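Local structure of EDTA monooxygenase (EDTA-degrading bacterium BNC1, 5DQP) at residues N13-P19 against K66-P72; A52-A56 against L78-T83; V125-N129 against R146-A150; A223-E228 against A250-R256. The protein probably acts as a flavin-dependent monooxygenase that uses reduced FMN and molecular oxygen to break down EDTA, working with a partner flavin reductase. All coordinates share one frame; numbering follows the deposited sequence.

Contact 1: N13-P19 against K66-P72; sequences NSSGVLP and KVRPEYP
Arg68 makes the main polar link to loop 13-19. Its NE gives a short, straight hydrogen bond to Gly16 O (2.7 Å, 162° at the hydrogen), the oxygen lying in the guanidinium plane and the N-H pointing almost straight down the carbonyl. The side chain gets there because CG sits between the backbone N and the carbonyl carbon (chi1 55°) and the chain bends again at chi2. Leu18 O lies over one face of the guanidinium. The backbone N of Arg68 bonds to Pro19 O at 2.8 Å.

Both segments belong to loops that follow parallel strands, 7-11 and 52-55, of the TIM-barrel-like luciferase fold, and Asn13 to Gly16 form a type II' turn. At the other end of the contact Ser14 OG donates to Pro69 O (2.8 Å). Asn13 ND2 makes a weak bond to Glu70 O (3.3 Å); the stronger partner of ND2 is Ala56 O. The same nitrogen meets the edge of the Tyr71 ring, the ring and amide planes 86° apart, while Asn199 of the second subunit packs against Tyr71.

Apolar contacts are few. Pro19 CB packs against Val67 CG2 at 3.9 Å, and Ser14 CB rests on Pro72 CD.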
# COMPACT_ATOMS: atom_id res chain seq x y z
N ASN A 13 12.79 8.21 -0.90
CA ASN A 13 13.18 6.91 -0.37
C ASN A 13 14.18 7.00 0.79
O ASN A 13 15.20 7.70 0.71
CB ASN A 13 13.80 6.06 -1.47
CG ASN A 13 12.80 5.67 -2.52
OD1 ASN A 13 12.43 6.47 -3.34
ND2 ASN A 13 12.36 4.43 -2.49
N SER A 14 13.90 6.23 1.84
CA SER A 14 14.92 5.81 2.82
C SER A 14 15.62 7.04 3.39
O SER A 14 14.95 7.98 3.84
CB SER A 14 15.83 4.78 2.16
OG SER A 14 16.81 4.33 3.08
N SER A 15 16.96 7.07 3.42
CA SER A 15 17.71 8.11 4.14
C SER A 15 18.32 9.14 3.21
O SER A 15 18.99 10.06 3.68
CB SER A 15 18.81 7.46 4.99
OG SER A 15 19.63 6.63 4.20
N GLY A 16 18.09 9.02 1.91
CA GLY A 16 18.80 9.81 0.92
C GLY A 16 19.40 8.91 -0.14
O GLY A 16 19.50 7.69 0.02
N VAL A 17 19.82 9.55 -1.25
CA VAL A 17 20.38 8.82 -2.38
C VAL A 17 21.81 8.35 -2.11
O VAL A 17 22.22 7.31 -2.62
CB VAL A 17 20.30 9.63 -3.69
CG1 VAL A 17 20.97 10.95 -3.53
CG2 VAL A 17 20.98 8.86 -4.82
N LEU A 18 22.59 9.07 -1.31
CA LEU A 18 23.96 8.62 -1.08
C LEU A 18 23.98 7.34 -0.25
O LEU A 18 23.20 7.19 0.71
CB LEU A 18 24.79 9.72 -0.42
CG LEU A 18 24.95 10.97 -1.28
CD1 LEU A 18 25.99 11.90 -0.66
CD2 LEU A 18 25.26 10.67 -2.79
N PRO A 19 24.88 6.39 -0.56
CA PRO A 19 24.83 5.08 0.10
C PRO A 19 25.07 5.12 1.61
O PRO A 19 24.56 4.26 2.33
CB PRO A 19 25.92 4.27 -0.62
CG PRO A 19 26.88 5.33 -1.18
CD PRO A 19 25.94 6.46 -1.59
N LYS A 66 27.74 -1.49 2.95
CA LYS A 66 28.15 -0.13 2.64
C LYS A 66 27.05 0.70 2.00
O LYS A 66 27.31 1.85 1.61
CB LYS A 66 29.36 -0.16 1.70
CG LYS A 66 30.54 -0.95 2.24
CD LYS A 66 31.07 -0.32 3.51
CE LYS A 66 32.33 -1.03 4.03
NZ LYS A 66 32.94 -0.32 5.19
N VAL A 67 25.84 0.17 1.84
CA VAL A 67 24.79 0.86 1.09
C VAL A 67 23.48 0.78 1.85
O VAL A 67 22.94 -0.31 2.06
CB VAL A 67 24.61 0.30 -0.33
CG1 VAL A 67 23.52 1.08 -1.04
CG2 VAL A 67 25.93 0.38 -1.11
N ARG A 68 22.97 1.93 2.26
CA ARG A 68 21.67 1.96 2.90
C ARG A 68 20.65 1.21 2.04
O ARG A 68 20.74 1.24 0.79
CB ARG A 68 21.26 3.41 3.15
CG ARG A 68 21.26 4.28 1.92
CD ARG A 68 19.85 4.48 1.39
NE ARG A 68 19.87 5.02 0.04
CZ ARG A 68 20.26 4.34 -1.04
NH1 ARG A 68 20.67 3.07 -0.94
NH2 ARG A 68 20.24 4.92 -2.23
N PRO A 69 19.70 0.50 2.65
CA PRO A 69 18.62 -0.12 1.85
C PRO A 69 17.72 0.96 1.27
O PRO A 69 17.25 1.84 1.99
CB PRO A 69 17.88 -0.99 2.87
CG PRO A 69 18.16 -0.36 4.20
CD PRO A 69 19.52 0.31 4.10
N GLU A 70 17.52 0.92 -0.04
CA GLU A 70 16.78 1.98 -0.71
C GLU A 70 15.27 1.82 -0.56
O GLU A 70 14.54 2.82 -0.57
CB GLU A 70 17.13 2.02 -2.21
CG GLU A 70 16.64 3.30 -2.88
CD GLU A 70 17.00 3.41 -4.35
OE1 GLU A 70 16.34 4.18 -5.10
OE2 GLU A 70 17.95 2.71 -4.77
N TYR A 71 14.79 0.59 -0.41
CA TYR A 71 13.37 0.26 -0.43
C TYR A 71 12.94 -0.39 0.88
O TYR A 71 12.54 -1.56 0.89
CB TYR A 71 13.08 -0.65 -1.62
CG TYR A 71 13.91 -0.35 -2.88
CD1 TYR A 71 13.73 0.84 -3.58
CD2 TYR A 71 14.83 -1.27 -3.37
CE1 TYR A 71 14.46 1.12 -4.73
CE2 TYR A 71 15.57 -0.99 -4.53
CZ TYR A 71 15.37 0.19 -5.20
OH TYR A 71 16.07 0.46 -6.33
N PRO A 72 12.98 0.33 2.00
CA PRO A 72 12.62 -0.31 3.27
C PRO A 72 11.12 -0.66 3.39
O PRO A 72 10.78 -1.48 4.26
CB PRO A 72 13.07 0.72 4.34
CG PRO A 72 13.11 2.02 3.61
CD PRO A 72 13.51 1.70 2.19

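Contact 2: A52-A56 against L78-T83; sequences AFFLA and LAAAIT
Ala79 O on the helix accepts two hydrogen bonds, from Thr83 N (3.0 Å) and from Thr83 OG1 (2.8 Å), the hydroxyl tilted 20° from the carbonyl plane. With OG1 folded back to that carbonyl (chi1 62°), Thr83 CG2 is left for the strand, and it touches the edge of the Phe53 ring at CE2, 3.9 Å away. Ala79 CB meets the same ring near its plane, at CZ. Ile82 and Phe53 reach toward each other from opposite directions, and Ile82 CD1 lies over one face, 4.0 Å above the plane and displaced toward the rim, while its CG2 reaches CE2 at 3.8 Å. One aromatic ring is thus held by three helix side chains, at its edge and on one face. The CB of Phe53 points toward the helix, and CG, set between the backbone N and the carbonyl carbon, places the ring among them.

Further along the strand, Leu55 and Leu78 cross at about a right angle; Leu55 CD1 meets Leu78 CD2 at 4.0 Å. No hydrogen bond joins the two segments, and every residue that touches is buried.

This is the strand-to-helix packing of a beta-alpha-beta unit: strand 52-55 and helix 75-85 run nearly antiparallel, 153° between the directions of their short segments, before the chain returns as parallel strand 90-96. Helix 35-47 packs beside Leu78 and Ile82, strand 7-11 pairs with strand 52-55, and Leu115 of the second subunit touches Leu78.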
# COMPACT_ATOMS: atom_id res chain seq x y z
N ALA A 52 4.87 16.76 -6.03
CA ALA A 52 4.66 15.41 -5.52
C ALA A 52 5.97 14.85 -4.97
O ALA A 52 7.05 15.26 -5.40
CB ALA A 52 4.12 14.47 -6.62
N PHE A 53 5.87 13.93 -4.01
CA PHE A 53 7.03 13.12 -3.69
C PHE A 53 7.04 11.90 -4.62
O PHE A 53 6.06 11.59 -5.30
CB PHE A 53 7.06 12.70 -2.20
CG PHE A 53 5.86 11.85 -1.76
CD1 PHE A 53 5.85 10.49 -1.95
CD2 PHE A 53 4.77 12.44 -1.13
CE1 PHE A 53 4.77 9.71 -1.57
CE2 PHE A 53 3.68 11.69 -0.73
CZ PHE A 53 3.67 10.32 -0.95
N PHE A 54 8.18 11.23 -4.67
CA PHE A 54 8.33 10.04 -5.48
C PHE A 54 9.02 8.95 -4.67
O PHE A 54 10.00 9.22 -3.95
CB PHE A 54 9.14 10.37 -6.74
CG PHE A 54 9.62 9.15 -7.49
CD1 PHE A 54 8.72 8.29 -8.08
CD2 PHE A 54 10.98 8.90 -7.63
CE1 PHE A 54 9.14 7.19 -8.78
CE2 PHE A 54 11.42 7.78 -8.35
CZ PHE A 54 10.51 6.93 -8.92
N LEU A 55 8.53 7.73 -4.81
CA LEU A 55 9.10 6.56 -4.18
C LEU A 55 9.50 5.57 -5.27
O LEU A 55 8.64 5.08 -6.01
CB LEU A 55 8.12 5.92 -3.20
CG LEU A 55 7.82 6.75 -1.95
CD1 LEU A 55 6.67 6.12 -1.15
CD2 LEU A 55 9.06 6.87 -1.08
N ALA A 56 10.79 5.33 -5.40
CA ALA A 56 11.28 4.23 -6.22
C ALA A 56 11.03 2.92 -5.47
O ALA A 56 10.80 2.92 -4.26
CB ALA A 56 12.77 4.40 -6.52
N LEU A 78 3.41 2.90 2.06
CA LEU A 78 4.02 4.14 2.55
C LEU A 78 3.27 5.37 2.03
O LEU A 78 2.95 6.29 2.80
CB LEU A 78 5.52 4.19 2.17
CG LEU A 78 6.43 5.25 2.77
CD1 LEU A 78 6.19 5.41 4.27
CD2 LEU A 78 7.92 4.95 2.46
N ALA A 79 2.96 5.42 0.73
CA ALA A 79 2.27 6.60 0.22
C ALA A 79 0.87 6.76 0.83
O ALA A 79 0.39 7.89 1.01
CB ALA A 79 2.17 6.52 -1.30
N ALA A 80 0.20 5.66 1.16
CA ALA A 80 -1.09 5.75 1.85
C ALA A 80 -0.95 6.34 3.25
O ALA A 80 -1.79 7.14 3.67
CB ALA A 80 -1.74 4.36 1.93
N ALA A 81 0.09 5.94 3.99
CA ALA A 81 0.26 6.45 5.36
C ALA A 81 0.68 7.90 5.34
O ALA A 81 0.14 8.73 6.08
CB ALA A 81 1.28 5.60 6.12
N ILE A 82 1.64 8.24 4.48
CA ILE A 82 2.05 9.64 4.33
C ILE A 82 0.85 10.53 4.02
O ILE A 82 0.61 11.54 4.70
CB ILE A 82 3.11 9.79 3.23
CG1 ILE A 82 4.40 9.04 3.60
CG2 ILE A 82 3.38 11.29 2.99
CD1 ILE A 82 5.53 9.14 2.48
N THR A 83 0.13 10.24 2.93
CA THR A 83 -0.93 11.16 2.53
C THR A 83 -2.15 11.09 3.43
O THR A 83 -2.93 12.05 3.47
CB THR A 83 -1.34 10.95 1.06
OG1 THR A 83 -1.86 9.63 0.88
CG2 THR A 83 -0.11 11.19 0.13

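Contact 3: V125-N129 against R146-A150; sequences VTTAN and RYERA. With SO4 (sulfate ion), chain D.
Thr126 packs its methyl onto the Tyr147 ring: CG2 lies 4.1 Å from the ring centroid and 15° off the ring normal, a CH-pi contact over the face. In this TIM-barrel-like luciferase fold the loop carrying Thr126 leaves strand 120-125, and Tyr147, predicted to bind FMN, stands on helix 143-161. The same methyl touches Ala150 CB (3.9 Å), one turn further along that helix. With OG1 set between the backbone N and the carbonyl carbon (chi1 75°), the methyl turns to the helix while OG1 lies beside Arg146 CD. The arginine bends at chi3 (-87°) and passes along the loop; its CD reaches Thr127 O at 3.4 Å and its NH1 lies close to Ala128 CB. No hydrogen bond crosses between the segments.

Outside this first shell, His143, another predicted FMN-binding residue, meets the Tyr147 ring, and Gln218 and Leu222 of helix 217-226 pack against it. Thr127 OG1 is held by Ser96, and Asn129 N-caps helix 130-135, fixing the loop beyond. With a leucine for the tyrosine, the Thr126 methyl would probably lose the flat face it rests on, and the sulfate its phenolic partner. That sulfate, probably from the crystallisation liquor, is consistent with a site for the FMN phosphate: Ser216 OG bonds to it, and Tyr147 OH lies 2.4 Å from O4, at the ring edge, a distance too short to be taken literally.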
# COMPACT_ATOMS: atom_id res chain seq x y z
N VAL A 125 6.91 0.32 -13.99
CA VAL A 125 8.23 -0.12 -14.43
C VAL A 125 8.15 -1.59 -14.84
O VAL A 125 7.17 -2.29 -14.57
CB VAL A 125 9.31 0.08 -13.35
CG1 VAL A 125 9.43 1.58 -12.97
CG2 VAL A 125 9.04 -0.77 -12.11
N THR A 126 9.18 -2.05 -15.54
CA THR A 126 9.38 -3.48 -15.74
C THR A 126 10.56 -3.93 -14.90
O THR A 126 11.38 -3.12 -14.46
CB THR A 126 9.63 -3.83 -17.21
OG1 THR A 126 10.96 -3.44 -17.57
CG2 THR A 126 8.63 -3.14 -18.12
N THR A 127 10.66 -5.23 -14.68
CA THR A 127 11.68 -5.77 -13.79
C THR A 127 12.75 -6.46 -14.61
O THR A 127 12.47 -7.41 -15.34
CB THR A 127 11.09 -6.74 -12.78
OG1 THR A 127 10.11 -6.07 -11.96
CG2 THR A 127 12.20 -7.28 -11.91
N ALA A 128 13.98 -6.01 -14.45
CA ALA A 128 15.12 -6.70 -15.02
C ALA A 128 16.05 -7.28 -13.96
O ALA A 128 16.99 -8.00 -14.31
CB ALA A 128 15.90 -5.76 -15.94
N ASN A 129 15.82 -6.99 -12.68
CA ASN A 129 16.70 -7.50 -11.64
C ASN A 129 16.36 -8.96 -11.32
O ASN A 129 15.26 -9.24 -10.83
CB ASN A 129 16.59 -6.61 -10.39
CG ASN A 129 17.59 -7.00 -9.30
OD1 ASN A 129 18.24 -8.03 -9.39
ND2 ASN A 129 17.70 -6.17 -8.27
N ARG A 146 9.28 -8.34 -21.73
CA ARG A 146 9.03 -7.38 -20.66
C ARG A 146 8.08 -6.28 -21.09
O ARG A 146 7.09 -5.98 -20.41
CB ARG A 146 10.36 -6.74 -20.21
CG ARG A 146 11.10 -7.49 -19.10
CD ARG A 146 12.33 -6.69 -18.64
NE ARG A 146 13.50 -6.98 -19.46
CZ ARG A 146 14.59 -6.22 -19.52
NH1 ARG A 146 14.66 -5.10 -18.82
NH2 ARG A 146 15.61 -6.57 -20.30
N TYR A 147 8.38 -5.65 -22.21
CA TYR A 147 7.62 -4.48 -22.62
C TYR A 147 6.30 -4.87 -23.27
O TYR A 147 5.30 -4.16 -23.10
CB TYR A 147 8.50 -3.60 -23.50
CG TYR A 147 9.29 -2.66 -22.63
CD1 TYR A 147 8.67 -1.56 -22.06
CD2 TYR A 147 10.62 -2.90 -22.31
CE1 TYR A 147 9.34 -0.71 -21.22
CE2 TYR A 147 11.31 -2.04 -21.47
CZ TYR A 147 10.65 -0.94 -20.93
OH TYR A 147 11.28 -0.06 -20.10
N GLU A 148 6.25 -6.00 -23.96
CA GLU A 148 4.97 -6.47 -24.47
C GLU A 148 4.02 -6.83 -23.33
O GLU A 148 2.82 -6.56 -23.39
CB GLU A 148 5.20 -7.66 -25.40
CG GLU A 148 3.92 -8.38 -25.79
CD GLU A 148 4.16 -9.49 -26.80
OE1 GLU A 148 3.44 -9.54 -27.82
OE2 GLU A 148 5.07 -10.32 -26.58
N ARG A 149 4.54 -7.46 -22.28
CA ARG A 149 3.72 -7.71 -21.11
C ARG A 149 3.26 -6.41 -20.48
O ARG A 149 2.09 -6.27 -20.10
CB ARG A 149 4.52 -8.55 -20.11
CG ARG A 149 3.80 -8.87 -18.82
CD ARG A 149 4.66 -9.86 -18.06
NE ARG A 149 4.13 -10.21 -16.75
CZ ARG A 149 3.39 -11.29 -16.53
NH1 ARG A 149 2.95 -11.54 -15.32
NH2 ARG A 149 3.10 -12.12 -17.53
N ALA A 150 4.19 -5.44 -20.34
CA ALA A 150 3.85 -4.17 -19.71
C ALA A 150 2.75 -3.47 -20.48
O ALA A 150 1.87 -2.84 -19.88
CB ALA A 150 5.08 -3.26 -19.65
S SO4 D . 14.60 0.47 -20.40
O1 SO4 D . 15.62 -0.34 -21.08
O2 SO4 D . 15.26 1.34 -19.42
O3 SO4 D . 13.86 1.30 -21.36
O4 SO4 D . 13.67 -0.43 -19.73

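Contact 4: A223-E228 against A250-R256; sequences ASRFGE and AARAQGR
Helix 217-226 ends at Gly227, and helix 237-253 finishes in a Schellman motif at Gly255, whose positive phi (85°) turns the chain so that Arg256 faces the first helix end. A bend at chi3 (65°) turns the Arg256 guanidinium to the backbone carbonyls there. NH1 and NH2 both grip Gly227 O end-on, at 3.1 and 2.9 Å, from the same face of its carbonyl plane and exactly in the plane of the guanidinium. NH1 also bonds to Ser224 O at 2.8 Å, standing above that carbonyl's plane, and more weakly to Ala223 O. Arg225 O covers part of one guanidinium face. Without the guanidinium, as with an alanine here, Gly227 O and Ser224 O would probably lose these donors and the two helix ends their main polar link.

A water bridges Arg256 NH2 and Glu228 OE2, whose direct separation is 5.0 Å; the carboxylate instead pairs with Arg419. Between the helices themselves, Ser224 CB packs on Ala250 CB at 3.7 Å, and its OG, hydrogen-bonded to Arg221 O, lies beside Gln254 CG. Arg225 NH1 makes a weak bond to Gln254 OE1 (3.3 Å), the guanidinium and amide planes perpendicular, while its NH2 forms a salt bridge with Glu151.

Helix 143-161 flanks the other side through Phe226, and Glu228 leads into strand 229-233, its backbone bonded to Val210 of strand 210-213 and Leu262 of strand 262-271, the parallel neighbours on the two sides.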
# COMPACT_ATOMS: atom_id res chain seq x y z
N ALA A 223 5.97 4.79 -23.14
CA ALA A 223 5.72 6.14 -22.67
C ALA A 223 4.80 6.90 -23.61
O ALA A 223 3.93 7.65 -23.16
CB ALA A 223 7.04 6.89 -22.50
N SER A 224 4.97 6.71 -24.93
CA SER A 224 4.15 7.46 -25.88
C SER A 224 2.68 7.06 -25.78
O SER A 224 1.80 7.86 -26.08
CB SER A 224 4.67 7.27 -27.31
OG SER A 224 4.38 5.96 -27.81
N ARG A 225 2.41 5.82 -25.32
CA ARG A 225 1.06 5.27 -25.21
C ARG A 225 0.42 5.55 -23.85
O ARG A 225 -0.77 5.85 -23.77
CB ARG A 225 1.07 3.76 -25.47
CG ARG A 225 1.56 3.38 -26.88
CD ARG A 225 1.55 1.86 -27.16
NE ARG A 225 0.30 1.25 -26.72
CZ ARG A 225 -0.86 1.33 -27.38
NH1 ARG A 225 -0.93 1.99 -28.52
NH2 ARG A 225 -1.95 0.74 -26.89
N PHE A 226 1.20 5.46 -22.77
CA PHE A 226 0.67 5.50 -21.42
C PHE A 226 1.34 6.49 -20.48
O PHE A 226 0.74 6.81 -19.45
CB PHE A 226 0.77 4.11 -20.78
CG PHE A 226 -0.04 3.08 -21.49
CD1 PHE A 226 -1.42 3.09 -21.38
CD2 PHE A 226 0.56 2.12 -22.29
CE1 PHE A 226 -2.19 2.15 -22.05
CE2 PHE A 226 -0.20 1.19 -22.96
CZ PHE A 226 -1.57 1.20 -22.84
N GLY A 227 2.54 6.98 -20.78
CA GLY A 227 3.25 7.83 -19.83
C GLY A 227 2.76 9.26 -19.92
O GLY A 227 2.65 9.83 -21.01
N GLU A 228 2.43 9.84 -18.77
CA GLU A 228 2.08 11.25 -18.72
C GLU A 228 3.20 12.07 -18.14
O GLU A 228 3.34 13.25 -18.47
CB GLU A 228 0.82 11.44 -17.89
CG GLU A 228 -0.22 10.43 -18.30
CD GLU A 228 -1.51 10.54 -17.53
OE1 GLU A 228 -1.77 9.68 -16.65
OE2 GLU A 228 -2.27 11.49 -17.81
N ALA A 250 6.19 11.76 -30.14
CA ALA A 250 5.74 10.37 -30.06
C ALA A 250 4.34 10.28 -29.46
O ALA A 250 3.51 9.47 -29.89
CB ALA A 250 6.75 9.55 -29.26
N ALA A 251 4.06 11.12 -28.47
CA ALA A 251 2.74 11.11 -27.85
C ALA A 251 1.68 11.58 -28.84
O ALA A 251 0.64 10.93 -29.02
CB ALA A 251 2.75 12.00 -26.60
N ARG A 252 1.93 12.71 -29.50
CA ARG A 252 1.00 13.19 -30.50
C ARG A 252 0.82 12.18 -31.64
O ARG A 252 -0.30 11.98 -32.12
CB ARG A 252 1.49 14.54 -31.03
CG ARG A 252 0.60 15.18 -32.04
CD ARG A 252 0.94 16.67 -32.14
NE ARG A 252 2.38 16.90 -32.11
CZ ARG A 252 3.00 17.69 -31.23
NH1 ARG A 252 2.30 18.35 -30.31
NH2 ARG A 252 4.31 17.85 -31.29
N ALA A 253 1.90 11.50 -32.04
CA ALA A 253 1.79 10.51 -33.11
C ALA A 253 0.80 9.40 -32.76
O ALA A 253 0.22 8.79 -33.66
CB ALA A 253 3.15 9.90 -33.42
N GLN A 254 0.63 9.10 -31.46
CA GLN A 254 -0.32 8.08 -31.01
C GLN A 254 -1.74 8.61 -30.91
O GLN A 254 -2.64 7.85 -30.52
CB GLN A 254 0.10 7.54 -29.63
CG GLN A 254 1.45 6.87 -29.60
CD GLN A 254 1.41 5.46 -30.15
OE1 GLN A 254 0.51 4.68 -29.84
NE2 GLN A 254 2.38 5.14 -30.98
N GLY A 255 -1.96 9.87 -31.27
CA GLY A 255 -3.27 10.49 -31.20
C GLY A 255 -3.65 11.08 -29.85
O GLY A 255 -4.81 11.44 -29.67
N ARG A 256 -2.70 11.20 -28.91
CA ARG A 256 -3.03 11.72 -27.59
C ARG A 256 -3.19 13.23 -27.63
O ARG A 256 -2.68 13.90 -28.53
CB ARG A 256 -1.95 11.32 -26.58
CG ARG A 256 -1.94 9.82 -26.38
CD ARG A 256 -0.80 9.37 -25.55
NE ARG A 256 -0.89 9.86 -24.18
CZ ARG A 256 0.13 9.82 -23.33
NH1 ARG A 256 1.29 9.32 -23.73
NH2 ARG A 256 -0.00 10.29 -22.09
O HOH W 1 -1.80 12.56 -20.55

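In the fold
Contact 2 is wholly buried and apolar across its strand-helix interface, whereas contact 1 joins two loops that follow barrel strands and contact 3 joins such a loop to a helix; both are only partly buried. Contact 4 is mostly buried but has an exposed fringe, and an arginine holds backbone carbonyls in it, as also happens in contact 1. Contacts 1 and 2 interlock along the chain and touch directly through Asn13 and the end of strand 52-55; both also meet the second subunit, which contacts 3 and 4 do not. Helix 143-161 of contact 3 packs against helix 217-226 of contact 4, the nearest atoms of the two contacts about 5 Å apart. Contact 3 alone includes a predicted FMN-binding residue.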